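Local coordinates for protein siderophore biosynthesis lipase/esterase, putative (Aspergillus fumigatus, PDB 6GUP) that hydrolyses the ester bonds of the fungal siderophore fusarinine C, a step of iron scavenging, while sparing its triacetylated relative, at residues 70-78 with 88-96. Numbering follows the deposited sequence.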
loop_
_atom_site.group_PDB
_atom_site.type_symbol
_atom_site.label_atom_id
_atom_site.label_comp_id
_atom_site.label_asym_id
_atom_site.label_seq_id
_atom_site.Cartn_x
_atom_site.Cartn_y
_atom_site.Cartn_z
ATOM N N PHE A 70 14.962 -4.649 4.789
ATOM C CA PHE A 70 13.543 -4.901 4.523
ATOM C C PHE A 70 12.736 -3.619 4.687
ATOM O O PHE A 70 13.031 -2.802 5.560
ATOM C CB PHE A 70 12.974 -5.926 5.503
ATOM C CG PHE A 70 13.463 -7.326 5.289
ATOM C CD1 PHE A 70 14.705 -7.720 5.769
ATOM C CD2 PHE A 70 12.667 -8.266 4.641
ATOM C CE1 PHE A 70 15.157 -9.018 5.589
ATOM C CE2 PHE A 70 13.111 -9.568 4.460
ATOM C CZ PHE A 70 14.359 -9.944 4.931
ATOM N N THR A 71 11.721 -3.461 3.842
ATOM C CA THR A 71 10.651 -2.480 4.040
ATOM C C THR A 71 9.338 -3.253 4.002
ATOM O O THR A 71 9.318 -4.391 3.534
ATOM C CB THR A 71 10.655 -1.400 2.945
ATOM O OG1 THR A 71 10.551 -2.015 1.654
ATOM C CG2 THR A 71 11.932 -0.578 3.009
ATOM N N LEU A 72 8.251 -2.658 4.495
ATOM C CA LEU A 72 6.973 -3.380 4.581
ATOM C C LEU A 72 5.730 -2.515 4.435
ATOM O O LEU A 72 5.779 -1.291 4.584
ATOM C CB LEU A 72 6.887 -4.180 5.891
ATOM C CG LEU A 72 6.391 -3.490 7.171
ATOM C CD1 LEU A 72 6.311 -4.494 8.309
ATOM C CD2 LEU A 72 7.272 -2.311 7.549
ATOM N N THR A 73 4.619 -3.193 4.149
ATOM C CA THR A 73 3.289 -2.603 4.175
ATOM C C THR A 73 2.591 -2.985 5.472
ATOM O O THR A 73 2.790 -4.083 5.999
ATOM C CB THR A 73 2.418 -3.085 2.999
ATOM O OG1 THR A 73 2.285 -4.514 3.037
ATOM C CG2 THR A 73 3.026 -2.664 1.671
ATOM N N LEU A 74 1.785 -2.057 5.976
ATOM C CA LEU A 74 0.906 -2.277 7.115
ATOM C C LEU A 74 -0.517 -2.023 6.619
ATOM O O LEU A 74 -0.711 -1.656 5.458
ATOM C CB LEU A 74 1.266 -1.305 8.245
ATOM C CG LEU A 74 2.737 -1.258 8.682
ATOM C CD1 LEU A 74 3.012 -0.035 9.546
ATOM C CD2 LEU A 74 3.133 -2.531 9.417
ATOM N N THR A 75 -1.507 -2.220 7.485
ATOM C CA THR A 75 -2.884 -1.812 7.177
ATOM C C THR A 75 -2.962 -0.281 7.133
ATOM O O THR A 75 -3.698 0.284 6.323
ATOM C CB THR A 75 -3.889 -2.366 8.210
ATOM O OG1 THR A 75 -3.803 -3.796 8.241
ATOM C CG2 THR A 75 -5.329 -1.959 7.869
ATOM N N SER A 76 -2.190 0.374 8.001
ATOM C CA SER A 76 -2.097 1.836 8.033
ATOM C C SER A 76 -1.420 2.462 6.805
ATOM O O SER A 76 -1.571 3.665 6.573
ATOM C CB SER A 76 -1.371 2.281 9.299
ATOM O OG SER A 76 -2.063 1.824 10.444
ATOM N N SER A 77 -0.663 1.666 6.046
ATOM C CA SER A 77 -0.182 2.076 4.719
ATOM C C SER A 77 -1.348 2.442 3.799
ATOM O O SER A 77 -1.281 3.432 3.071
ATOM C CB SER A 77 0.646 0.967 4.061
ATOM O OG SER A 77 1.688 0.522 4.913
ATOM N N TYR A 78 -2.409 1.639 3.852
ATOM C CA TYR A 78 -3.607 1.840 3.031
ATOM C C TYR A 78 -4.673 2.696 3.739
ATOM O O TYR A 78 -5.400 3.438 3.080
ATOM C CB TYR A 78 -4.177 0.483 2.604
ATOM C CG TYR A 78 -3.146 -0.423 1.947
ATOM C CD1 TYR A 78 -2.740 -0.213 0.628
ATOM C CD2 TYR A 78 -2.564 -1.481 2.650
ATOM C CE1 TYR A 78 -1.795 -1.029 0.024
ATOM C CE2 TYR A 78 -1.616 -2.305 2.052
ATOM C CZ TYR A 78 -1.235 -2.075 0.739
ATOM O OH TYR A 78 -0.299 -2.883 0.137
ATOM N N ARG A 88 -2.291 -1.651 16.013
ATOM C CA ARG A 88 -2.351 -2.557 14.862
ATOM C C ARG A 88 -1.035 -2.576 14.075
ATOM O O ARG A 88 -0.598 -3.638 13.627
ATOM C CB ARG A 88 -3.496 -2.148 13.942
ATOM C CG ARG A 88 -3.834 -3.149 12.844
ATOM C CD ARG A 88 -4.939 -2.594 11.964
ATOM N NE ARG A 88 -4.560 -1.286 11.419
ATOM C CZ ARG A 88 -5.395 -0.303 11.079
ATOM N NH1 ARG A 88 -6.718 -0.427 11.206
ATOM N NH2 ARG A 88 -4.894 0.835 10.602
ATOM N N ASP A 89 -0.432 -1.400 13.896
ATOM C CA ASP A 89 0.908 -1.270 13.294
ATOM C C ASP A 89 1.913 -2.168 13.992
ATOM O O ASP A 89 2.651 -2.922 13.355
ATOM C CB ASP A 89 1.415 0.173 13.402
ATOM C CG ASP A 89 0.772 1.100 12.397
ATOM O OD1 ASP A 89 -0.294 0.759 11.850
ATOM O OD2 ASP A 89 1.352 2.177 12.151
ATOM N N THR A 90 1.920 -2.061 15.314
ATOM C CA THR A 90 2.807 -2.822 16.177
ATOM C C THR A 90 2.626 -4.347 16.046
ATOM O O THR A 90 3.617 -5.083 16.011
ATOM C CB THR A 90 2.621 -2.348 17.636
ATOM O OG1 THR A 90 3.222 -1.056 17.786
ATOM C CG2 THR A 90 3.249 -3.276 18.600
ATOM N N ASN A 91 1.378 -4.806 15.975
ATOM C CA ASN A 91 1.083 -6.238 15.795
ATOM C C ASN A 91 1.609 -6.766 14.462
ATOM O O ASN A 91 2.141 -7.876 14.396
ATOM C CB ASN A 91 -0.428 -6.507 15.863
ATOM C CG ASN A 91 -1.020 -6.242 17.237
ATOM O OD1 ASN A 91 -2.098 -5.658 17.350
ATOM N ND2 ASN A 91 -0.329 -6.681 18.285
ATOM N N GLU A 92 1.448 -5.968 13.413
ATOM C CA GLU A 92 1.877 -6.344 12.064
ATOM C C GLU A 92 3.397 -6.302 11.900
ATOM O O GLU A 92 3.959 -7.128 11.182
ATOM C CB GLU A 92 1.177 -5.466 11.026
ATOM C CG GLU A 92 -0.315 -5.770 10.942
ATOM C CD GLU A 92 -1.130 -4.716 10.220
ATOM O OE1 GLU A 92 -0.574 -3.685 9.785
ATOM O OE2 GLU A 92 -2.353 -4.926 10.088
ATOM N N ILE A 93 4.053 -5.352 12.565
ATOM C CA ILE A 93 5.520 -5.332 12.648
ATOM C C ILE A 93 6.017 -6.613 13.326
ATOM O O ILE A 93 6.936 -7.263 12.828
ATOM C CB ILE A 93 6.044 -4.073 13.386
ATOM C CG1 ILE A 93 5.841 -2.832 12.507
ATOM C CG2 ILE A 93 7.525 -4.211 13.738
ATOM C CD1 ILE A 93 5.934 -1.512 13.244
ATOM N N ALA A 94 5.392 -6.972 14.446
ATOM C CA ALA A 94 5.725 -8.205 15.174
ATOM C C ALA A 94 5.556 -9.459 14.312
ATOM O O ALA A 94 6.389 -10.369 14.367
ATOM C CB ALA A 94 4.883 -8.318 16.438
ATOM N N GLN A 95 4.480 -9.499 13.523
ATOM C CA GLN A 95 4.257 -10.581 12.551
ATOM C C GLN A 95 5.331 -10.613 11.462
ATOM O O GLN A 95 5.796 -11.688 11.082
ATOM C CB GLN A 95 2.869 -10.470 11.908
ATOM C CG GLN A 95 1.738 -10.929 12.814
ATOM C CD GLN A 95 0.366 -10.706 12.203
ATOM O OE1 GLN A 95 0.046 -9.607 11.746
ATOM N NE2 GLN A 95 -0.459 -11.747 12.202
ATOM N N CYS A 96 5.714 -9.434 10.969
ATOM C CA CYS A 96 6.779 -9.318 9.967
ATOM C C CYS A 96 8.137 -9.757 10.517
ATOM O O CYS A 96 8.896 -10.437 9.824
ATOM C CB CYS A 96 6.876 -7.884 9.441
ATOM S SG CYS A 96 7.932 -7.719 7.985
HETATM O O HOH W 1 -1.493 -1.205 10.460
#
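Glu92 reaches from helix 86-108 to Thr75, just past the end of strand 67-72, and binds it with both carboxylate oxygens. Its CB rests on Leu74 CD2 at 3.9 Å. With CG anti to its own carbonyl carbon (chi1 -69°) and the chain extended beyond, CD is carried up to the Thr75 backbone. There OE1 accepts a nearly straight bond from Thr75 N (2.9 Å), and OE2 accepts a hydrogen bond from Thr75 OG1 at 2.6 Å. Both donors approach on the syn sides, 24° and 19° out of the carboxylate plane, so the paired bonds fix the rotation of the group.

Thr75 also faces Arg88. Its CG2 sits 3.6 Å above the centre of the guanidinium plane, while in that plane Ser76 OG accepts from Arg88 NH2 (3.0 Å) and a water accepts from NE. Ser76 OG in turn donates to Asp89 OD1; at 2.5 Å the separation is shorter than usual, so its exact length is doubtful. The same water accepts from Ser76 N and donates to Asp89 OD1 and Glu92 OE1, joining both carboxylates to the arginine.

Beyond this polar end the contact turns apolar: Leu74 CD2 meets Ile93 CG1, and Leu72 CD1 lies 3.6 Å from Cys96 CB. Asp89 and Ile93 also touch Cys128 of helix 125-134, which follows the probable nucleophile elbow around Ser123. This is the packing of a strand and its following helix in an alpha/beta-hydrolase fold.

Two buried acids are thus linked to Arg88 indirectly, through the water and, for Asp89, also Ser76 OG. Donors from Thr75, Ser76 and the water, probably helped by the nearby arginine charge, would favour both acids staying ionised and hold residues 75-76 to helix 86-108.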